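Long-range contacts in Alp7A (Bacillus subtilis, PDB 5EC0), which binds adenine nucleotide as a bacterial actin-like protein and probably assembles into cytoskeletal filaments that segregate plasmid DNA: residues R67-V71 and H95-T100; W186-F192 and Y367-L372; F203-V209 and V221-L227. All blocks are in the same frame, centred on the assembly; numbering follows the deposited sequence.

Contact 1 (R67-V71 and H95-T100); sequences RYFLV and HIPYVT
Helix-on-sheet packing in the N-terminal half of an actin-like fold: the strand 67-71 packs against the start of helix 95-112. The strand is regular, and R67 (phi/psi -116/150), F69 (-132/136) and V71 (-126/137) turn their CB atoms toward the helix. The two short axes pass 9.8 Å apart and cross at -77°, so the helix runs nearly perpendicular to the strand, with CA of F69 7.8 Å from CA of V99 and CA of V71 6.5 Å from CA of T100. H95 (chi1 58°, p) brings its ring to two strand residues, R67 and F69: NH2 of R67 sits over the ring face, 3.8 Å from H95 CE1, while F69 CE2 approaches H95 CD2 at 3.7 Å, the rings oblique at 44°. The same guanidinium forms a salt bridge with E32 of the adjacent strand 22-33. One turn on, V99 (chi1 t), whose N bonds H95 O at 2.8 Å, is the hydrophobic centre: its CG2 makes a CH-pi contact 4.0 Å from the F69 ring centroid, and its CG1 reaches F69 CG at 3.8 Å and V71 CG2 at 3.9 Å. V30 of strand 22-33 also touches F69. T100 closes the contact, its CG2 4.2 Å from V71 CG1, while its m rotamer sends OG1 back along the helix to I96 O, a 2.7 Å hydrogen bond.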
loop_
_atom_site.group_PDB
_atom_site.type_symbol
_atom_site.label_atom_id
_atom_site.label_comp_id
_atom_site.label_asym_id
_atom_site.label_seq_id
_atom_site.Cartn_x
_atom_site.Cartn_y
_atom_site.Cartn_z
ATOM N N ARG A 67 5.722 -23.545 -10.947
ATOM C CA ARG A 67 5.523 -22.441 -11.885
ATOM C C ARG A 67 6.514 -21.283 -11.676
ATOM O O ARG A 67 6.997 -21.038 -10.564
ATOM C CB ARG A 67 4.074 -21.959 -11.796
ATOM C CG ARG A 67 3.083 -23.005 -12.336
ATOM C CD ARG A 67 1.659 -22.761 -11.854
ATOM N NE ARG A 67 1.170 -21.452 -12.266
ATOM C CZ ARG A 67 -0.003 -20.947 -11.907
ATOM N NH1 ARG A 67 -0.807 -21.641 -11.110
ATOM N NH2 ARG A 67 -0.369 -19.746 -12.333
ATOM N N TYR A 68 6.819 -20.593 -12.772
ATOM C CA TYR A 68 7.926 -19.636 -12.831
ATOM C C TYR A 68 7.409 -18.195 -12.993
ATOM O O TYR A 68 6.600 -17.913 -13.880
ATOM C CB TYR A 68 8.883 -20.025 -13.981
ATOM C CG TYR A 68 9.451 -21.427 -13.832
ATOM C CD1 TYR A 68 8.732 -22.547 -14.241
ATOM C CD2 TYR A 68 10.699 -21.635 -13.250
ATOM C CE1 TYR A 68 9.245 -23.834 -14.080
ATOM C CE2 TYR A 68 11.223 -22.908 -13.096
ATOM C CZ TYR A 68 10.495 -24.004 -13.507
ATOM O OH TYR A 68 11.021 -25.269 -13.340
ATOM N N PHE A 69 7.868 -17.291 -12.135
ATOM C CA PHE A 69 7.345 -15.925 -12.111
ATOM C C PHE A 69 8.425 -14.858 -12.094
ATOM O O PHE A 69 9.389 -14.952 -11.338
ATOM C CB PHE A 69 6.442 -15.691 -10.880
ATOM C CG PHE A 69 5.307 -16.664 -10.758
ATOM C CD1 PHE A 69 5.474 -17.865 -10.073
ATOM C CD2 PHE A 69 4.075 -16.384 -11.325
ATOM C CE1 PHE A 69 4.432 -18.778 -9.968
ATOM C CE2 PHE A 69 3.025 -17.291 -11.224
ATOM C CZ PHE A 69 3.205 -18.490 -10.546
ATOM N N LEU A 70 8.227 -13.834 -12.917
ATOM C CA LEU A 70 8.934 -12.571 -12.787
ATOM C C LEU A 70 8.152 -11.697 -11.820
ATOM O O LEU A 70 6.938 -11.557 -11.956
ATOM C CB LEU A 70 9.079 -11.871 -14.148
ATOM C CG LEU A 70 9.803 -12.654 -15.247
ATOM C CD1 LEU A 70 9.651 -12.009 -16.642
ATOM C CD2 LEU A 70 11.273 -12.804 -14.883
ATOM N N VAL A 71 8.846 -11.106 -10.851
ATOM C CA VAL A 71 8.213 -10.315 -9.805
ATOM C C VAL A 71 8.812 -8.919 -9.693
ATOM O O VAL A 71 10.032 -8.756 -9.708
ATOM C CB VAL A 71 8.353 -10.985 -8.429
ATOM C CG1 VAL A 71 7.663 -10.147 -7.363
ATOM C CG2 VAL A 71 7.857 -12.442 -8.462
ATOM N N HIS A 95 -3.157 -15.687 -7.229
ATOM C CA HIS A 95 -1.843 -16.122 -6.771
ATOM C C HIS A 95 -0.842 -14.971 -6.690
ATOM O O HIS A 95 0.204 -15.086 -6.043
ATOM C CB HIS A 95 -1.305 -17.201 -7.709
ATOM C CG HIS A 95 -1.201 -16.752 -9.131
ATOM N ND1 HIS A 95 -2.211 -16.946 -10.049
ATOM C CD2 HIS A 95 -0.216 -16.092 -9.787
ATOM C CE1 HIS A 95 -1.846 -16.439 -11.214
ATOM N NE2 HIS A 95 -0.642 -15.912 -11.081
ATOM N N ILE A 96 -1.163 -13.859 -7.346
ATOM C CA ILE A 96 -0.246 -12.723 -7.412
ATOM C C ILE A 96 0.229 -12.185 -6.037
ATOM O O ILE A 96 1.435 -12.003 -5.847
ATOM C CB ILE A 96 -0.867 -11.572 -8.244
ATOM C CG1 ILE A 96 -0.917 -11.970 -9.717
ATOM C CG2 ILE A 96 -0.083 -10.259 -8.071
ATOM C CD1 ILE A 96 -1.594 -10.930 -10.595
ATOM N N PRO A 97 -0.691 -11.931 -5.081
ATOM C CA PRO A 97 -0.171 -11.492 -3.774
ATOM C C PRO A 97 0.713 -12.539 -3.103
ATOM O O PRO A 97 1.755 -12.215 -2.519
ATOM C CB PRO A 97 -1.443 -11.264 -2.932
ATOM C CG PRO A 97 -2.542 -11.127 -3.907
ATOM C CD PRO A 97 -2.168 -11.960 -5.102
ATOM N N TYR A 98 0.282 -13.790 -3.181
ATOM C CA TYR A 98 1.017 -14.888 -2.575
ATOM C C TYR A 98 2.442 -15.009 -3.163
ATOM O O TYR A 98 3.423 -15.142 -2.420
ATOM C CB TYR A 98 0.234 -16.184 -2.766
ATOM C CG TYR A 98 0.963 -17.431 -2.332
ATOM C CD1 TYR A 98 1.157 -17.715 -0.983
ATOM C CD2 TYR A 98 1.427 -18.346 -3.273
ATOM C CE1 TYR A 98 1.824 -18.854 -0.582
ATOM C CE2 TYR A 98 2.088 -19.498 -2.879
ATOM C CZ TYR A 98 2.284 -19.742 -1.533
ATOM O OH TYR A 98 2.939 -20.885 -1.141
ATOM N N VAL A 99 2.552 -14.952 -4.488
ATOM C CA VAL A 99 3.862 -15.032 -5.141
ATOM C C VAL A 99 4.721 -13.810 -4.780
ATOM O O VAL A 99 5.908 -13.936 -4.481
ATOM C CB VAL A 99 3.704 -15.163 -6.666
ATOM C CG1 VAL A 99 5.033 -14.920 -7.401
ATOM C CG2 VAL A 99 3.130 -16.548 -7.006
ATOM N N THR A 100 4.124 -12.622 -4.769
ATOM C CA THR A 100 4.888 -11.444 -4.377
ATOM C C THR A 100 5.436 -11.577 -2.945
ATOM O O THR A 100 6.604 -11.280 -2.693
ATOM C CB THR A 100 4.048 -10.174 -4.499
ATOM O OG1 THR A 100 3.402 -10.161 -5.776
ATOM C CG2 THR A 100 4.936 -8.944 -4.395
#

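Contact 2 (W186-F192 and Y367-L372); sequences WAIKKNF and YGLEVL
F192, V371 and W186 carry most of this contact, which packs the end of helix 185-189 and its loop on helix 364-386, the C-terminal helix of this actin-like fold, away from the nucleotide site. Segment 367-372 is regular; W186 (-72/-25) and A187 (-76/-20) are flattened, K190 (-129/155) and N191 (-92/180) extended, F192 (-68/-14) not. CA of A187 lies 4.4 Å from CA of G368, CA of F192 5.3 Å from CA of V371. V371 (chi1 t) fits against the helix end: its CG2 is 3.6 Å from W186 O and 3.7 Å from K190 O. L372 CD2 lies over one face of the W186 indole (chi1 m, chi2 105°), 3.8 Å from the five-membered ring centroid, a CH-pi contact. F192 (chi1 m) points its edge at the Y367 face, T-shaped with centroids 5.3 Å apart and planes at 88°; E370 CG sits over the F192 ring, 3.9 Å from its centroid. The E370 carboxylate turns to R374 and R5. Without hydrogen bonds between them, the segments rely on van der Waals and aromatic fit.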
loop_
_atom_site.group_PDB
_atom_site.type_symbol
_atom_site.label_atom_id
_atom_site.label_comp_id
_atom_site.label_asym_id
_atom_site.label_seq_id
_atom_site.Cartn_x
_atom_site.Cartn_y
_atom_site.Cartn_z
ATOM N N TRP A 186 -5.133 3.229 13.442
ATOM C CA TRP A 186 -4.211 2.909 14.525
ATOM C C TRP A 186 -2.899 3.682 14.393
ATOM O O TRP A 186 -2.239 3.950 15.402
ATOM C CB TRP A 186 -3.964 1.400 14.605
ATOM C CG TRP A 186 -5.169 0.734 15.179
ATOM C CD1 TRP A 186 -6.107 -0.000 14.501
ATOM C CD2 TRP A 186 -5.628 0.803 16.548
ATOM N NE1 TRP A 186 -7.096 -0.408 15.360
ATOM C CE2 TRP A 186 -6.823 0.064 16.619
ATOM C CE3 TRP A 186 -5.118 1.409 17.710
ATOM C CZ2 TRP A 186 -7.535 -0.099 17.824
ATOM C CZ3 TRP A 186 -5.820 1.247 18.908
ATOM C CH2 TRP A 186 -7.020 0.498 18.955
ATOM N N ALA A 187 -2.545 4.084 13.172
ATOM C CA ALA A 187 -1.326 4.871 12.973
ATOM C C ALA A 187 -1.539 6.322 13.416
ATOM O O ALA A 187 -0.586 7.032 13.686
ATOM C CB ALA A 187 -0.867 4.815 11.501
ATOM N N ILE A 188 -2.798 6.743 13.499
ATOM C CA ILE A 188 -3.152 8.050 14.059
ATOM C C ILE A 188 -3.319 7.990 15.600
ATOM O O ILE A 188 -2.956 8.924 16.331
ATOM C CB ILE A 188 -4.470 8.580 13.428
ATOM C CG1 ILE A 188 -4.389 8.590 11.886
ATOM C CG2 ILE A 188 -4.860 9.950 14.024
ATOM C CD1 ILE A 188 -3.251 9.464 11.311
ATOM N N LYS A 189 -3.877 6.889 16.090
ATOM C CA LYS A 189 -4.198 6.763 17.509
ATOM C C LYS A 189 -2.949 6.564 18.362
ATOM O O LYS A 189 -2.811 7.164 19.432
ATOM C CB LYS A 189 -5.169 5.603 17.740
ATOM C CG LYS A 189 -6.508 5.729 16.986
ATOM C CD LYS A 189 -7.338 4.438 17.074
ATOM C CE LYS A 189 -7.843 4.162 18.487
ATOM N NZ LYS A 189 -8.819 5.208 18.968
ATOM N N LYS A 190 -2.052 5.716 17.873
ATOM C CA LYS A 190 -0.857 5.300 18.606
ATOM C C LYS A 190 0.428 5.465 17.792
ATOM O O LYS A 190 0.392 5.423 16.556
ATOM C CB LYS A 190 -0.989 3.830 19.012
ATOM C CG LYS A 190 -2.244 3.486 19.797
ATOM C CD LYS A 190 -2.073 3.814 21.251
ATOM C CE LYS A 190 -2.727 2.764 22.146
ATOM N NZ LYS A 190 -2.349 3.015 23.560
ATOM N N ASN A 191 1.559 5.623 18.478
ATOM C CA ASN A 191 2.858 5.467 17.829
ATOM C C ASN A 191 3.339 4.012 17.983
ATOM O O ASN A 191 2.655 3.187 18.585
ATOM C CB ASN A 191 3.879 6.462 18.392
ATOM C CG ASN A 191 4.143 6.265 19.882
ATOM O OD1 ASN A 191 3.818 5.237 20.463
ATOM N ND2 ASN A 191 4.744 7.265 20.498
ATOM N N PHE A 192 4.501 3.687 17.445
ATOM C CA PHE A 192 4.961 2.295 17.486
ATOM C C PHE A 192 5.313 1.814 18.909
ATOM O O PHE A 192 5.474 0.620 19.142
ATOM C CB PHE A 192 6.165 2.109 16.559
ATOM C CG PHE A 192 5.863 2.398 15.106
ATOM C CD1 PHE A 192 4.582 2.199 14.598
ATOM C CD2 PHE A 192 6.858 2.862 14.253
ATOM C CE1 PHE A 192 4.290 2.470 13.272
ATOM C CE2 PHE A 192 6.583 3.133 12.924
ATOM C CZ PHE A 192 5.284 2.931 12.423
ATOM N N TYR A 367 1.398 1.346 8.430
ATOM C CA TYR A 367 1.778 1.809 9.749
ATOM C C TYR A 367 0.750 1.393 10.792
ATOM O O TYR A 367 1.097 1.098 11.936
ATOM C CB TYR A 367 1.951 3.333 9.744
ATOM C CG TYR A 367 3.309 3.778 9.251
ATOM C CD1 TYR A 367 4.205 2.859 8.713
ATOM C CD2 TYR A 367 3.712 5.108 9.353
ATOM C CE1 TYR A 367 5.457 3.255 8.272
ATOM C CE2 TYR A 367 4.968 5.510 8.930
ATOM C CZ TYR A 367 5.832 4.580 8.387
ATOM O OH TYR A 367 7.077 4.973 7.959
ATOM N N GLY A 368 -0.509 1.362 10.376
ATOM C CA GLY A 368 -1.585 0.882 11.218
ATOM C C GLY A 368 -1.396 -0.591 11.511
ATOM O O GLY A 368 -1.581 -1.030 12.642
ATOM N N LEU A 369 -1.010 -1.362 10.495
ATOM C CA LEU A 369 -0.658 -2.755 10.733
ATOM C C LEU A 369 0.518 -2.840 11.702
ATOM O O LEU A 369 0.522 -3.669 12.608
ATOM C CB LEU A 369 -0.301 -3.478 9.437
ATOM C CG LEU A 369 -1.414 -3.781 8.435
ATOM C CD1 LEU A 369 -0.916 -4.678 7.288
ATOM C CD2 LEU A 369 -2.661 -4.394 9.130
ATOM N N GLU A 370 1.527 -1.997 11.500
ATOM C CA GLU A 370 2.714 -2.065 12.340
ATOM C C GLU A 370 2.344 -1.869 13.832
ATOM O O GLU A 370 2.768 -2.636 14.696
ATOM C CB GLU A 370 3.750 -1.032 11.880
ATOM C CG GLU A 370 5.042 -1.016 12.704
ATOM C CD GLU A 370 5.879 -2.294 12.572
ATOM O OE1 GLU A 370 5.698 -3.040 11.587
ATOM O OE2 GLU A 370 6.723 -2.549 13.461
ATOM N N VAL A 371 1.531 -0.856 14.111
ATOM C CA VAL A 371 1.031 -0.599 15.458
ATOM C C VAL A 371 0.309 -1.825 16.022
ATOM O O VAL A 371 0.530 -2.213 17.171
ATOM C CB VAL A 371 0.057 0.616 15.479
ATOM C CG1 VAL A 371 -0.825 0.622 16.765
ATOM C CG2 VAL A 371 0.797 1.933 15.320
ATOM N N LEU A 372 -0.559 -2.440 15.219
ATOM C CA LEU A 372 -1.275 -3.615 15.707
ATOM C C LEU A 372 -0.312 -4.772 15.984
ATOM O O LEU A 372 -0.514 -5.535 16.917
ATOM C CB LEU A 372 -2.364 -4.036 14.725
ATOM C CG LEU A 372 -3.575 -3.092 14.754
ATOM C CD1 LEU A 372 -4.689 -3.583 13.835
ATOM C CD2 LEU A 372 -4.095 -2.893 16.210
#

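Contact 3 (F203-V209 and V221-L227); sequences FKNYDVV and VLLPAGL
This is the open end of the beta hairpin 207-213/218-223, where the strands give way to loops that stay paired. F203 begins a type I turn ending at Y206; its O accepts a 2.9 Å hydrogen bond from G226 N, and its CB meets L227 CD2 at 3.8 Å, with I188 of helix 185-189 touching both side chains. K204 brings its CA within 4.1 Å of that of G226, whose phi/psi of 88/19 calls for glycine, and K204 O lies 3.7 Å from A225 CB. Y206 O receives a CA-H...O contact from A225 CA (3.3 Å); a water that accepts from L227 N (2.7 Å) lies within donating distance of Y206 O (3.0 Å) and L223 O (3.2 Å). D207 (chi1 m) bonds A225 N through OD1 at 2.9 Å, its OD2 held by K320 in a salt bridge. The strand axes run antiparallel, 4.8 Å apart at 164°. V208 and L223 form a hydrogen-bonded pair, N to O 2.8 Å in both directions, and V208 CG2 packs 4.1 Å from L227 CD2 on the face bearing V208 and L223. V209 and L222 form a non-hydrogen-bonded pair; on their face V209 CG2 lies 3.8 Å from L222 CD1, near Y322. Past the last ladder pair, an aspartate carboxylate, a backbone carbonyl and a water therefore continue the polar pairing.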
loop_
_atom_site.group_PDB
_atom_site.type_symbol
_atom_site.label_atom_id
_atom_site.label_comp_id
_atom_site.label_asym_id
_atom_site.label_seq_id
_atom_site.Cartn_x
_atom_site.Cartn_y
_atom_site.Cartn_z
ATOM N N PHE A 203 -9.233 14.821 17.172
ATOM C CA PHE A 203 -10.368 14.012 16.711
ATOM C C PHE A 203 -11.165 13.410 17.883
ATOM O O PHE A 203 -12.074 12.607 17.678
ATOM C CB PHE A 203 -9.885 12.891 15.769
ATOM C CG PHE A 203 -9.005 13.385 14.647
ATOM C CD1 PHE A 203 -9.526 14.197 13.642
ATOM C CD2 PHE A 203 -7.649 13.050 14.601
ATOM C CE1 PHE A 203 -8.715 14.678 12.603
ATOM C CE2 PHE A 203 -6.835 13.503 13.560
ATOM C CZ PHE A 203 -7.371 14.321 12.561
ATOM N N LYS A 204 -10.816 13.801 19.103
ATOM C CA LYS A 204 -11.495 13.303 20.304
ATOM C C LYS A 204 -13.005 13.550 20.280
ATOM O O LYS A 204 -13.781 12.702 20.706
ATOM C CB LYS A 204 -10.884 13.950 21.555
ATOM C CG LYS A 204 -11.536 13.550 22.872
ATOM C CD LYS A 204 -10.697 13.989 24.076
ATOM C CE LYS A 204 -9.770 12.866 24.547
ATOM N NZ LYS A 204 -8.992 13.222 25.773
ATOM N N ASN A 205 -13.419 14.709 19.773
ATOM C CA ASN A 205 -14.832 15.070 19.786
ATOM C C ASN A 205 -15.471 15.234 18.416
ATOM O O ASN A 205 -16.452 15.944 18.284
ATOM C CB ASN A 205 -15.034 16.376 20.559
ATOM C CG ASN A 205 -14.499 16.305 21.961
ATOM O OD1 ASN A 205 -14.791 15.366 22.703
ATOM N ND2 ASN A 205 -13.690 17.286 22.329
ATOM N N TYR A 206 -14.927 14.605 17.386
ATOM C CA TYR A 206 -15.529 14.749 16.072
ATOM C C TYR A 206 -15.591 13.389 15.397
ATOM O O TYR A 206 -14.628 12.613 15.447
ATOM C CB TYR A 206 -14.743 15.757 15.212
ATOM C CG TYR A 206 -14.663 17.165 15.788
ATOM C CD1 TYR A 206 -13.689 17.504 16.720
ATOM C CD2 TYR A 206 -15.556 18.157 15.390
ATOM C CE1 TYR A 206 -13.619 18.790 17.258
ATOM C CE2 TYR A 206 -15.492 19.436 15.918
ATOM C CZ TYR A 206 -14.517 19.750 16.845
ATOM O OH TYR A 206 -14.446 21.029 17.362
ATOM N N ASP A 207 -16.733 13.074 14.798
ATOM C CA ASP A 207 -16.760 11.956 13.870
ATOM C C ASP A 207 -15.798 12.316 12.729
ATOM O O ASP A 207 -15.695 13.481 12.342
ATOM C CB ASP A 207 -18.166 11.687 13.341
ATOM C CG ASP A 207 -19.140 11.264 14.436
ATOM O OD1 ASP A 207 -18.711 10.797 15.519
ATOM O OD2 ASP A 207 -20.355 11.393 14.195
ATOM N N VAL A 208 -15.090 11.327 12.208
ATOM C CA VAL A 208 -14.092 11.577 11.194
ATOM C C VAL A 208 -14.329 10.711 9.970
ATOM O O VAL A 208 -14.517 9.491 10.087
ATOM C CB VAL A 208 -12.666 11.323 11.747
ATOM C CG1 VAL A 208 -11.634 11.296 10.623
ATOM C CG2 VAL A 208 -12.313 12.396 12.762
ATOM N N VAL A 209 -14.315 11.341 8.796
ATOM C CA VAL A 209 -14.320 10.585 7.556
ATOM C C VAL A 209 -12.888 10.304 7.069
ATOM O O VAL A 209 -12.177 11.205 6.583
ATOM C CB VAL A 209 -15.120 11.309 6.457
ATOM C CG1 VAL A 209 -15.104 10.503 5.164
ATOM C CG2 VAL A 209 -16.547 11.534 6.924
ATOM N N VAL A 221 -14.042 5.562 5.300
ATOM C CA VAL A 221 -14.543 4.951 6.527
ATOM C C VAL A 221 -15.061 6.018 7.494
ATOM O O VAL A 221 -14.390 7.020 7.732
ATOM C CB VAL A 221 -13.457 4.138 7.231
ATOM C CG1 VAL A 221 -14.092 3.194 8.240
ATOM C CG2 VAL A 221 -12.646 3.364 6.214
ATOM N N LEU A 222 -16.250 5.815 8.052
ATOM C CA LEU A 222 -16.784 6.778 9.020
ATOM C C LEU A 222 -16.441 6.325 10.444
ATOM O O LEU A 222 -16.946 5.305 10.919
ATOM C CB LEU A 222 -18.294 6.959 8.834
ATOM C CG LEU A 222 -19.012 8.010 9.697
ATOM C CD1 LEU A 222 -18.379 9.371 9.480
ATOM C CD2 LEU A 222 -20.512 8.061 9.373
ATOM N N LEU A 223 -15.548 7.063 11.104
ATOM C CA LEU A 223 -15.134 6.741 12.469
ATOM C C LEU A 223 -15.804 7.657 13.484
ATOM O O LEU A 223 -15.602 8.873 13.457
ATOM C CB LEU A 223 -13.613 6.841 12.626
ATOM C CG LEU A 223 -12.753 6.100 11.591
ATOM C CD1 LEU A 223 -11.280 6.309 11.868
ATOM C CD2 LEU A 223 -13.065 4.625 11.551
ATOM N N PRO A 224 -16.591 7.072 14.395
ATOM C CA PRO A 224 -17.219 7.836 15.474
ATOM C C PRO A 224 -16.167 8.503 16.354
ATOM O O PRO A 224 -15.052 7.985 16.465
ATOM C CB PRO A 224 -18.005 6.772 16.258
ATOM C CG PRO A 224 -18.174 5.633 15.306
ATOM C CD PRO A 224 -16.929 5.641 14.458
ATOM N N ALA A 225 -16.543 9.629 16.955
ATOM C CA ALA A 225 -15.678 10.475 17.776
ATOM C C ALA A 225 -14.628 9.717 18.590
ATOM O O ALA A 225 -14.943 8.768 19.290
ATOM C CB ALA A 225 -16.555 11.327 18.721
ATOM N N GLY A 226 -13.375 10.151 18.504
ATOM C CA GLY A 226 -12.295 9.447 19.178
ATOM C C GLY A 226 -11.676 8.319 18.352
ATOM O O GLY A 226 -11.017 7.442 18.897
ATOM N N LEU A 227 -11.895 8.347 17.042
ATOM C CA LEU A 227 -11.320 7.356 16.127
ATOM C C LEU A 227 -11.664 5.922 16.555
ATOM O O LEU A 227 -10.814 5.024 16.537
ATOM C CB LEU A 227 -9.799 7.540 16.023
ATOM C CG LEU A 227 -9.353 8.962 15.644
ATOM C CD1 LEU A 227 -7.840 9.101 15.674
ATOM C CD2 LEU A 227 -9.907 9.393 14.276
HETATM O O HOH W 1 -13.250 9.970 15.299
#

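How the contacts relate
Contacts 2 and 3 are neighbours, whereas contact 1 lies across the chain's centre, its own centre about 29 Å and 38 Å from the centres of contacts 2 and 3. Contact 1 is the most buried, a helix against the N-terminal sheet; contacts 2 and 3 are partly buried, and contact 3 reaches out to exposed turn residues. Helix 185-189 ties the latter two together: I188 CG2 packs 3.5 Å from L227 CD1, and K189 NZ probably hydrogen-bonds L227 O at 3.2 Å. Along the chain, contact 3 is nested inside the loop that contact 2 closes. Side-chain packing joins the segments in contacts 1 and 2, while contact 3, between sheet neighbours, relies mainly on backbone hydrogen bonds.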